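Local coordinates for protein STU0660 (Streptococcus thermophilus, PDB 3ZTH) that probably binds DNA as a large, magnesium-binding Csn2 protein of the CRISPR-Cas immune system, at residues Pro298-Lys303 against Val316-Leu321. Numbering follows the deposited sequence.
Sequences PYLLTK and VILNIL
L300 and L318 meet methyl to methyl, L300 CD2 lying only 3.4 Å from L318 CD1, a tight apolar approach. The two side chains run past each other in opposite directions, touching through one terminal methyl of each. L300 reaches from the loop that follows helix 286-296, and L318 from helix 312-324. In L318 the first torsion sets CG opposite the backbone N (chi1 171°) and sends the branch out toward the loop, while a chi2 of 15° leaves CD1 nearly eclipsed with CA about the CB-CG bond, which may indicate some strain in the side chain. The two methyls divide the work: CD1 takes L300, and CD2 rests 4.2 Å from Y299 CB, touching the base of the tyrosine while its ring leads away from the helix.

One helical turn further on, L321 crosses L300 at a slant. Here L321 CB, close to the backbone, is what L300 CD2 meets, at 3.9 Å, so a single methyl of L300 is lodged between L318 and L321. No hydrogen bond joins the two segments; the contact is wholly apolar and buried. I256 of strand 254-257 also packs on L300, whereas V296 and L293 of helix 286-296 pack on L318 and L321, respectively.

The Y299 side chain, leading away from the helix, touches D240, a ligand of the bound magnesium ion together with Q26, whose NE2 donates a hydrogen bond to P298 O. A loop leucine thus packs against two leucines three residues apart on helix 312-324, joining that helix, through the loop, to strand 254-257, the last parallel strand of the mixed central sheet, consistent with the P-loop NTPase clan, beside its magnesium site.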
loop_
_atom_site.group_PDB
_atom_site.type_symbol
_atom_site.label_atom_id
_atom_site.label_comp_id
_atom_site.label_asym_id
_atom_site.label_seq_id
_atom_site.Cartn_x
_atom_site.Cartn_y
_atom_site.Cartn_z
ATOM N N PRO A 298 -14.779 -47.794 -4.554
ATOM C CA PRO A 298 -13.536 -47.014 -4.573
ATOM C C PRO A 298 -12.345 -47.761 -5.193
ATOM O O PRO A 298 -11.367 -47.138 -5.620
ATOM C CB PRO A 298 -13.311 -46.700 -3.094
ATOM C CG PRO A 298 -14.702 -46.646 -2.558
ATOM C CD PRO A 298 -15.349 -47.840 -3.196
ATOM N N TYR A 299 -12.426 -49.087 -5.249
ATOM C CA TYR A 299 -11.333 -49.884 -5.799
ATOM C C TYR A 299 -11.552 -50.413 -7.209
ATOM O O TYR A 299 -10.741 -51.181 -7.705
ATOM C CB TYR A 299 -11.034 -51.062 -4.872
ATOM C CG TYR A 299 -10.610 -50.630 -3.499
ATOM C CD1 TYR A 299 -9.347 -50.079 -3.280
ATOM C CD2 TYR A 299 -11.491 -50.720 -2.419
ATOM C CE1 TYR A 299 -8.969 -49.618 -2.013
ATOM C CE2 TYR A 299 -11.126 -50.264 -1.149
ATOM C CZ TYR A 299 -9.867 -49.715 -0.954
ATOM O OH TYR A 299 -9.518 -49.256 0.292
ATOM N N LEU A 300 -12.633 -50.006 -7.861
ATOM C CA LEU A 300 -12.914 -50.483 -9.207
ATOM C C LEU A 300 -12.002 -49.836 -10.235
ATOM O O LEU A 300 -11.461 -48.763 -9.999
ATOM C CB LEU A 300 -14.375 -50.199 -9.560
ATOM C CG LEU A 300 -15.364 -50.873 -8.604
ATOM C CD1 LEU A 300 -16.783 -50.432 -8.903
ATOM C CD2 LEU A 300 -15.225 -52.390 -8.735
ATOM N N LEU A 301 -11.829 -50.497 -11.375
ATOM C CA LEU A 301 -10.999 -49.971 -12.459
ATOM C C LEU A 301 -9.584 -49.649 -11.987
ATOM O O LEU A 301 -8.988 -48.660 -12.406
ATOM C CB LEU A 301 -11.641 -48.706 -13.040
ATOM C CG LEU A 301 -13.175 -48.692 -13.070
ATOM C CD1 LEU A 301 -13.665 -47.344 -13.582
ATOM C CD2 LEU A 301 -13.697 -49.821 -13.934
ATOM N N THR A 302 -9.044 -50.483 -11.112
ATOM C CA THR A 302 -7.701 -50.245 -10.608
ATOM C C THR A 302 -6.854 -51.503 -10.627
ATOM O O THR A 302 -7.162 -52.472 -9.927
ATOM C CB THR A 302 -7.707 -49.729 -9.142
ATOM O OG1 THR A 302 -8.517 -48.555 -9.035
ATOM C CG2 THR A 302 -6.295 -49.386 -8.705
ATOM N N LYS A 303 -5.805 -51.505 -11.440
ATOM C CA LYS A 303 -4.914 -52.647 -11.450
ATOM C C LYS A 303 -4.075 -52.349 -10.222
ATOM O O LYS A 303 -3.357 -51.353 -10.189
ATOM C CB LYS A 303 -4.019 -52.666 -12.684
ATOM C CG LYS A 303 -3.127 -53.892 -12.705
ATOM C CD LYS A 303 -1.963 -53.762 -13.672
ATOM C CE LYS A 303 -1.076 -55.004 -13.601
ATOM N NZ LYS A 303 0.129 -54.900 -14.476
ATOM N N VAL A 316 -15.725 -61.121 -4.664
ATOM C CA VAL A 316 -16.470 -61.641 -5.797
ATOM C C VAL A 316 -17.196 -60.505 -6.515
ATOM O O VAL A 316 -17.057 -60.343 -7.729
ATOM C CB VAL A 316 -17.490 -62.713 -5.332
ATOM C CG1 VAL A 316 -18.399 -63.134 -6.487
ATOM C CG2 VAL A 316 -16.733 -63.914 -4.800
ATOM N N ILE A 317 -17.970 -59.725 -5.759
ATOM C CA ILE A 317 -18.714 -58.601 -6.316
ATOM C C ILE A 317 -17.754 -57.655 -7.038
ATOM O O ILE A 317 -18.040 -57.180 -8.135
ATOM C CB ILE A 317 -19.456 -57.829 -5.196
ATOM C CG1 ILE A 317 -20.478 -58.752 -4.533
ATOM C CG2 ILE A 317 -20.122 -56.577 -5.759
ATOM C CD1 ILE A 317 -21.546 -59.239 -5.469
ATOM N N LEU A 318 -16.610 -57.393 -6.416
ATOM C CA LEU A 318 -15.601 -56.524 -7.008
ATOM C C LEU A 318 -15.195 -57.041 -8.388
ATOM O O LEU A 318 -15.161 -56.283 -9.364
ATOM C CB LEU A 318 -14.378 -56.445 -6.081
ATOM C CG LEU A 318 -13.043 -55.780 -6.471
ATOM C CD1 LEU A 318 -13.167 -54.910 -7.686
ATOM C CD2 LEU A 318 -12.546 -54.967 -5.301
ATOM N N ASN A 319 -14.896 -58.334 -8.464
ATOM C CA ASN A 319 -14.483 -58.955 -9.714
ATOM C C ASN A 319 -15.558 -58.851 -10.771
ATOM O O ASN A 319 -15.281 -58.513 -11.928
ATOM C CB ASN A 319 -14.132 -60.426 -9.487
ATOM C CG ASN A 319 -12.759 -60.606 -8.867
ATOM O OD1 ASN A 319 -12.090 -59.630 -8.519
ATOM N ND2 ASN A 319 -12.329 -61.854 -8.731
ATOM N N ILE A 320 -16.789 -59.142 -10.378
ATOM C CA ILE A 320 -17.902 -59.086 -11.308
ATOM C C ILE A 320 -18.118 -57.663 -11.806
ATOM O O ILE A 320 -18.251 -57.436 -13.015
ATOM C CB ILE A 320 -19.200 -59.648 -10.659
ATOM C CG1 ILE A 320 -19.012 -61.138 -10.355
ATOM C CG2 ILE A 320 -20.373 -59.471 -11.593
ATOM C CD1 ILE A 320 -20.167 -61.786 -9.606
ATOM N N LEU A 321 -18.127 -56.700 -10.884
ATOM C CA LEU A 321 -18.331 -55.309 -11.270
ATOM C C LEU A 321 -17.275 -54.863 -12.258
ATOM O O LEU A 321 -17.596 -54.256 -13.287
ATOM C CB LEU A 321 -18.331 -54.393 -10.047
ATOM C CG LEU A 321 -19.630 -54.435 -9.237
ATOM C CD1 LEU A 321 -19.482 -53.584 -7.993
ATOM C CD2 LEU A 321 -20.799 -53.947 -10.092
#